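Local atomic coordinates of catalytic domain of the nuclear inclusion protein A (nia) (Tobacco etch virus, PDB entry 1LVM), a protein that cleaves peptide bonds as a chymotrypsin-type cysteine protease of a plant virus, processing the viral polyprotein at specific sequences. Residues Lys107-Thr121 / Gln158-Val172. The protein carries 1 engineered substitution. Numbering follows the deposited sequence.
Sequences KFREPQREERICLVT and QCGSPLVSTRDGFIV
Ile117, Cys118 and Leu119 pair with Ser165, Val164 and Leu163 in antiparallel register, bringing together strands 116-123 and 162-165 of the six-stranded C-terminal barrel of this chymotrypsin-type fold. Cys118 and Val164 exchange both backbone bonds, Cys118 N to Val164 O and Val164 N to Cys118 O, each 2.8 Å. Thr166 N to Arg116 O and Val120 N to Pro162 O continue the ladder in the two directions. Elsewhere Phe108 bridges Ile171, where Ile171 N donates to Lys107 O and Arg109 N donates to Ile171 O.

Apolar side chains fill in on the two sides of the strand pair. Leu119 CD1 lies 3.7 Å from Leu163 CD1, and Ile117 CD1 reaches the same Leu163 methyl at 4.0 Å, on the side where Phe187 of strand 185-189 also packs. On the other side Val120 CG2 meets Val164 CG2.

The polar centre is Arg109. Its chi1 of 65° tucks CG between the two backbone branches, and from there the chain runs extended to NE and carries the guanidinium between two carboxylates. Asp168 is gripped side-on: NE meets the syn lone pair of OD2 at 2.9 Å, while NH2 reaches OD1 from above the carboxylate plane. Glu115 is held end-on by NH1 and NH2, and NH1 also bonds Glu110 O, so the group's rotation is fixed. Val172 CG1 lies over one guanidinium face and Arg167 NH2 over the opposite one; the two acids probably offset that like-charge approach. Asp168 OD1 also accepts Phe170 N, closing an Asx turn.

Phe170 lies between two neighbours: Asp168 OD2 sits above one ring face near the rim, and on the opposite face Lys107 CB makes a CH-pi contact, 3.5 Å from the centroid and 5° off the ring normal.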
loop_
_atom_site.group_PDB
_atom_site.type_symbol
_atom_site.label_atom_id
_atom_site.label_comp_id
_atom_site.label_asym_id
_atom_site.label_seq_id
_atom_site.Cartn_x
_atom_site.Cartn_y
_atom_site.Cartn_z
ATOM N N LYS A 107 -7.787 -10.388 -3.176
ATOM C CA LYS A 107 -9.019 -10.007 -2.525
ATOM C C LYS A 107 -8.678 -8.986 -1.438
ATOM O O LYS A 107 -7.664 -9.142 -0.727
ATOM C CB LYS A 107 -9.719 -11.227 -1.887
ATOM C CG LYS A 107 -10.071 -12.378 -2.876
ATOM C CD LYS A 107 -11.150 -11.958 -3.840
ATOM C CE LYS A 107 -11.438 -13.020 -4.912
ATOM N NZ LYS A 107 -12.284 -12.470 -6.021
ATOM N N PHE A 108 -9.505 -7.917 -1.388
ATOM C CA PHE A 108 -9.361 -6.830 -0.441
ATOM C C PHE A 108 -10.675 -6.694 0.327
ATOM O O PHE A 108 -11.746 -6.878 -0.237
ATOM C CB PHE A 108 -9.139 -5.475 -1.150
ATOM C CG PHE A 108 -7.928 -5.411 -2.023
ATOM C CD1 PHE A 108 -7.954 -5.964 -3.295
ATOM C CD2 PHE A 108 -6.745 -4.724 -1.603
ATOM C CE1 PHE A 108 -6.862 -5.841 -4.114
ATOM C CE2 PHE A 108 -5.682 -4.610 -2.421
ATOM C CZ PHE A 108 -5.733 -5.169 -3.687
ATOM N N ARG A 109 -10.599 -6.349 1.605
ATOM C CA ARG A 109 -11.809 -6.059 2.380
ATOM C C ARG A 109 -11.415 -5.137 3.535
ATOM O O ARG A 109 -10.215 -4.918 3.807
ATOM C CB ARG A 109 -12.468 -7.333 2.947
ATOM C CG ARG A 109 -11.498 -7.997 3.977
ATOM C CD ARG A 109 -12.229 -9.096 4.785
ATOM N NE ARG A 109 -11.286 -9.960 5.483
ATOM C CZ ARG A 109 -10.700 -9.668 6.640
ATOM N NH1 ARG A 109 -10.924 -8.505 7.298
ATOM N NH2 ARG A 109 -9.885 -10.556 7.154
ATOM N N GLU A 110 -12.432 -4.545 4.174
ATOM C CA GLU A 110 -12.172 -3.704 5.326
ATOM C C GLU A 110 -11.629 -4.555 6.465
ATOM O O GLU A 110 -11.995 -5.679 6.606
ATOM C CB GLU A 110 -13.448 -3.054 5.828
ATOM C CG GLU A 110 -14.125 -2.179 4.733
ATOM C CD GLU A 110 -15.262 -1.358 5.326
ATOM O OE1 GLU A 110 -14.980 -0.280 5.869
ATOM O OE2 GLU A 110 -16.411 -1.817 5.254
ATOM N N PRO A 111 -10.722 -3.990 7.281
ATOM C CA PRO A 111 -10.145 -4.696 8.419
ATOM C C PRO A 111 -11.252 -4.906 9.469
ATOM O O PRO A 111 -12.269 -4.257 9.408
ATOM C CB PRO A 111 -9.029 -3.757 8.895
ATOM C CG PRO A 111 -9.430 -2.393 8.411
ATOM C CD PRO A 111 -10.099 -2.653 7.073
ATOM N N GLN A 112 -11.047 -5.845 10.383
ATOM C CA GLN A 112 -12.007 -6.168 11.428
ATOM C C GLN A 112 -11.310 -6.009 12.750
ATOM O O GLN A 112 -10.186 -6.445 12.947
ATOM C CB GLN A 112 -12.504 -7.603 11.212
ATOM C CG GLN A 112 -13.319 -7.650 9.896
ATOM C CD GLN A 112 -13.683 -9.049 9.426
ATOM O OE1 GLN A 112 -13.371 -10.051 10.082
ATOM N NE2 GLN A 112 -14.347 -9.123 8.267
ATOM N N ARG A 113 -11.970 -5.333 13.659
ATOM C CA ARG A 113 -11.345 -5.083 14.959
ATOM C C ARG A 113 -10.726 -6.330 15.626
ATOM O O ARG A 113 -11.294 -7.436 15.637
ATOM C CB ARG A 113 -12.432 -4.449 15.876
ATOM C CG ARG A 113 -11.885 -3.954 17.158
ATOM C CD ARG A 113 -13.002 -3.820 18.205
ATOM N NE ARG A 113 -12.536 -2.993 19.316
ATOM C CZ ARG A 113 -12.525 -1.666 19.280
ATOM N NH1 ARG A 113 -12.981 -1.042 18.206
ATOM N NH2 ARG A 113 -11.994 -0.968 20.275
ATOM N N GLU A 114 -9.526 -6.147 16.135
ATOM C CA GLU A 114 -8.826 -7.189 16.822
ATOM C C GLU A 114 -8.305 -8.345 15.973
ATOM O O GLU A 114 -7.679 -9.269 16.489
ATOM C CB GLU A 114 -9.732 -7.668 17.983
ATOM C CG GLU A 114 -8.949 -8.188 19.161
ATOM C CD GLU A 114 -9.589 -7.840 20.507
ATOM O OE1 GLU A 114 -10.843 -7.800 20.607
ATOM O OE2 GLU A 114 -8.815 -7.625 21.462
ATOM N N GLU A 115 -8.491 -8.293 14.659
ATOM C CA GLU A 115 -7.987 -9.417 13.891
ATOM C C GLU A 115 -6.473 -9.406 13.731
ATOM O O GLU A 115 -5.788 -8.368 13.865
ATOM C CB GLU A 115 -8.676 -9.487 12.523
ATOM C CG GLU A 115 -8.217 -8.431 11.562
ATOM C CD GLU A 115 -8.786 -8.679 10.164
ATOM O OE1 GLU A 115 -8.877 -9.845 9.726
ATOM O OE2 GLU A 115 -9.148 -7.708 9.497
ATOM N N ARG A 116 -5.934 -10.591 13.455
ATOM C CA ARG A 116 -4.506 -10.767 13.278
ATOM C C ARG A 116 -4.048 -10.500 11.838
ATOM O O ARG A 116 -4.619 -11.069 10.915
ATOM C CB ARG A 116 -4.085 -12.213 13.630
ATOM C CG ARG A 116 -4.396 -12.565 15.123
ATOM C CD ARG A 116 -4.158 -14.070 15.386
ATOM N NE ARG A 116 -2.733 -14.426 15.338
ATOM C CZ ARG A 116 -1.854 -14.239 16.326
ATOM N NH1 ARG A 116 -2.232 -13.696 17.489
ATOM N NH2 ARG A 116 -0.576 -14.581 16.149
ATOM N N ILE A 117 -3.046 -9.635 11.683
ATOM C CA ILE A 117 -2.540 -9.288 10.370
ATOM C C ILE A 117 -1.039 -9.385 10.323
ATOM O O ILE A 117 -0.379 -9.389 11.383
ATOM C CB ILE A 117 -2.973 -7.845 9.979
ATOM C CG1 ILE A 117 -2.423 -6.806 10.993
ATOM C CG2 ILE A 117 -4.521 -7.779 9.948
ATOM C CD1 ILE A 117 -2.825 -5.277 10.667
ATOM N N CYS A 118 -0.486 -9.510 9.108
ATOM C CA CYS A 118 0.953 -9.465 8.957
ATOM C C CYS A 118 1.210 -8.523 7.763
ATOM O O CYS A 118 0.315 -8.141 6.999
ATOM C CB CYS A 118 1.575 -10.875 8.697
ATOM S SG CYS A 118 0.908 -11.634 7.152
ATOM N N LEU A 119 2.433 -8.086 7.678
ATOM C CA LEU A 119 2.851 -7.186 6.644
ATOM C C LEU A 119 3.651 -7.973 5.628
ATOM O O LEU A 119 4.619 -8.652 5.963
ATOM C CB LEU A 119 3.721 -6.083 7.239
ATOM C CG LEU A 119 4.196 -4.978 6.280
ATOM C CD1 LEU A 119 3.044 -4.108 5.921
ATOM C CD2 LEU A 119 5.241 -4.113 6.935
ATOM N N VAL A 120 3.287 -7.801 4.366
ATOM C CA VAL A 120 3.921 -8.529 3.270
ATOM C C VAL A 120 4.658 -7.631 2.352
ATOM O O VAL A 120 4.152 -6.568 2.017
ATOM C CB VAL A 120 2.836 -9.327 2.480
ATOM C CG1 VAL A 120 3.504 -10.052 1.177
ATOM C CG2 VAL A 120 2.282 -10.406 3.465
ATOM N N THR A 121 5.878 -8.016 1.985
ATOM C CA THR A 121 6.628 -7.213 1.078
ATOM C C THR A 121 7.361 -8.093 0.079
ATOM O O THR A 121 7.208 -9.295 0.070
ATOM C CB THR A 121 7.602 -6.274 1.852
ATOM O OG1 THR A 121 8.628 -7.009 2.540
ATOM C CG2 THR A 121 6.825 -5.482 2.894
ATOM N N GLN A 158 8.758 1.629 3.423
ATOM C CA GLN A 158 7.820 0.514 3.266
ATOM C C GLN A 158 6.361 0.921 3.175
ATOM O O GLN A 158 5.461 0.063 3.204
ATOM C CB GLN A 158 8.032 -0.544 4.364
ATOM C CG GLN A 158 9.467 -1.109 4.261
ATOM C CD GLN A 158 9.723 -2.339 5.121
ATOM O OE1 GLN A 158 9.621 -2.290 6.353
ATOM N NE2 GLN A 158 10.064 -3.457 4.471
ATOM N N CYS A 159 6.111 2.224 3.028
ATOM C CA CYS A 159 4.741 2.635 2.828
ATOM C C CYS A 159 4.223 1.887 1.609
ATOM O O CYS A 159 5.010 1.632 0.703
ATOM C CB CYS A 159 4.682 4.083 2.436
ATOM S SG CYS A 159 4.881 5.068 3.941
ATOM N N GLY A 160 2.916 1.619 1.600
ATOM C CA GLY A 160 2.280 0.960 0.473
ATOM C C GLY A 160 2.262 -0.541 0.534
ATOM O O GLY A 160 1.573 -1.208 -0.287
ATOM N N SER A 161 3.021 -1.079 1.497
ATOM C CA SER A 161 3.078 -2.558 1.625
ATOM C C SER A 161 1.743 -3.027 2.158
ATOM O O SER A 161 1.208 -2.418 3.090
ATOM C CB SER A 161 4.216 -2.982 2.561
ATOM O OG SER A 161 5.516 -2.576 2.102
ATOM N N PRO A 162 1.195 -4.159 1.643
ATOM C CA PRO A 162 -0.111 -4.633 2.136
ATOM C C PRO A 162 -0.100 -5.247 3.541
ATOM O O PRO A 162 0.857 -5.932 3.875
ATOM C CB PRO A 162 -0.522 -5.730 1.117
ATOM C CG PRO A 162 0.861 -6.273 0.658
ATOM C CD PRO A 162 1.669 -4.967 0.496
ATOM N N LEU A 163 -1.157 -4.979 4.313
ATOM C CA LEU A 163 -1.364 -5.590 5.632
ATOM C C LEU A 163 -2.320 -6.690 5.206
ATOM O O LEU A 163 -3.293 -6.399 4.520
ATOM C CB LEU A 163 -2.075 -4.619 6.609
ATOM C CG LEU A 163 -1.110 -3.701 7.384
ATOM C CD1 LEU A 163 0.054 -4.564 7.990
ATOM C CD2 LEU A 163 -0.498 -2.706 6.433
ATOM N N VAL A 164 -2.035 -7.948 5.568
ATOM C CA VAL A 164 -2.824 -9.113 5.163
ATOM C C VAL A 164 -3.347 -9.883 6.388
ATOM O O VAL A 164 -2.602 -10.107 7.347
ATOM C CB VAL A 164 -1.899 -10.108 4.324
ATOM C CG1 VAL A 164 -2.760 -11.203 3.700
ATOM C CG2 VAL A 164 -1.160 -9.343 3.195
ATOM N N SER A 165 -4.622 -10.249 6.324
ATOM C CA SER A 165 -5.296 -11.014 7.383
ATOM C C SER A 165 -4.741 -12.447 7.382
ATOM O O SER A 165 -4.692 -13.103 6.323
ATOM C CB SER A 165 -6.780 -11.128 7.034
ATOM O OG SER A 165 -7.415 -12.087 7.914
ATOM N N THR A 166 -4.330 -12.956 8.531
ATOM C CA THR A 166 -3.816 -14.333 8.526
ATOM C C THR A 166 -5.046 -15.231 8.513
ATOM O O THR A 166 -4.961 -16.417 8.214
ATOM C CB THR A 166 -2.896 -14.631 9.790
ATOM O OG1 THR A 166 -3.704 -14.462 10.970
ATOM C CG2 THR A 166 -1.716 -13.650 9.857
ATOM N N ARG A 167 -6.215 -14.669 8.802
ATOM C CA ARG A 167 -7.425 -15.493 8.799
ATOM C C ARG A 167 -7.878 -15.907 7.421
ATOM O O ARG A 167 -8.212 -17.065 7.239
ATOM C CB ARG A 167 -8.618 -14.795 9.450
ATOM C CG ARG A 167 -9.762 -15.795 9.738
ATOM C CD ARG A 167 -10.954 -15.102 10.392
ATOM N NE ARG A 167 -11.376 -13.936 9.627
ATOM C CZ ARG A 167 -12.123 -13.979 8.522
ATOM N NH1 ARG A 167 -12.569 -15.134 8.022
ATOM N NH2 ARG A 167 -12.400 -12.854 7.888
ATOM N N ASP A 168 -7.876 -15.000 6.433
ATOM C CA ASP A 168 -8.369 -15.385 5.137
ATOM C C ASP A 168 -7.474 -14.954 3.997
ATOM O O ASP A 168 -7.811 -15.177 2.829
ATOM C CB ASP A 168 -9.820 -14.852 4.965
ATOM C CG ASP A 168 -9.898 -13.324 5.009
ATOM O OD1 ASP A 168 -8.831 -12.679 5.092
ATOM O OD2 ASP A 168 -11.026 -12.792 4.988
ATOM N N GLY A 169 -6.311 -14.375 4.317
ATOM C CA GLY A 169 -5.370 -13.978 3.255
ATOM C C GLY A 169 -5.809 -12.736 2.454
ATOM O O GLY A 169 -5.196 -12.409 1.440
ATOM N N PHE A 170 -6.854 -12.066 2.908
ATOM C CA PHE A 170 -7.309 -10.835 2.197
ATOM C C PHE A 170 -6.422 -9.655 2.642
ATOM O O PHE A 170 -5.974 -9.573 3.810
ATOM C CB PHE A 170 -8.721 -10.478 2.570
ATOM C CG PHE A 170 -9.782 -11.307 1.884
ATOM C CD1 PHE A 170 -9.617 -12.682 1.658
ATOM C CD2 PHE A 170 -10.969 -10.716 1.517
ATOM C CE1 PHE A 170 -10.675 -13.462 1.069
ATOM C CE2 PHE A 170 -12.018 -11.474 0.924
ATOM C CZ PHE A 170 -11.858 -12.856 0.708
ATOM N N ILE A 171 -6.240 -8.712 1.729
ATOM C CA ILE A 171 -5.486 -7.484 2.009
ATOM C C ILE A 171 -6.502 -6.492 2.644
ATOM O O ILE A 171 -7.600 -6.256 2.080
ATOM C CB ILE A 171 -4.952 -6.914 0.710
ATOM C CG1 ILE A 171 -3.847 -7.885 0.216
ATOM C CG2 ILE A 171 -4.206 -5.516 0.953
ATOM C CD1 ILE A 171 -3.429 -7.426 -1.277
ATOM N N VAL A 172 -6.157 -5.972 3.827
ATOM C CA VAL A 172 -7.067 -5.082 4.539
ATOM C C VAL A 172 -6.572 -3.640 4.599
ATOM O O VAL A 172 -7.246 -2.767 5.193
ATOM C CB VAL A 172 -7.366 -5.587 5.986
ATOM C CG1 VAL A 172 -8.019 -7.007 5.931
ATOM C CG2 VAL A 172 -6.028 -5.567 6.876
HETATM O O HOH W 1 -5.679 -11.729 -1.441
HETATM O O HOH W 2 -10.958 -11.380 10.444
HETATM O O HOH W 3 -14.907 -11.607 6.259
HETATM O O HOH W 4 -7.001 -12.025 10.604
#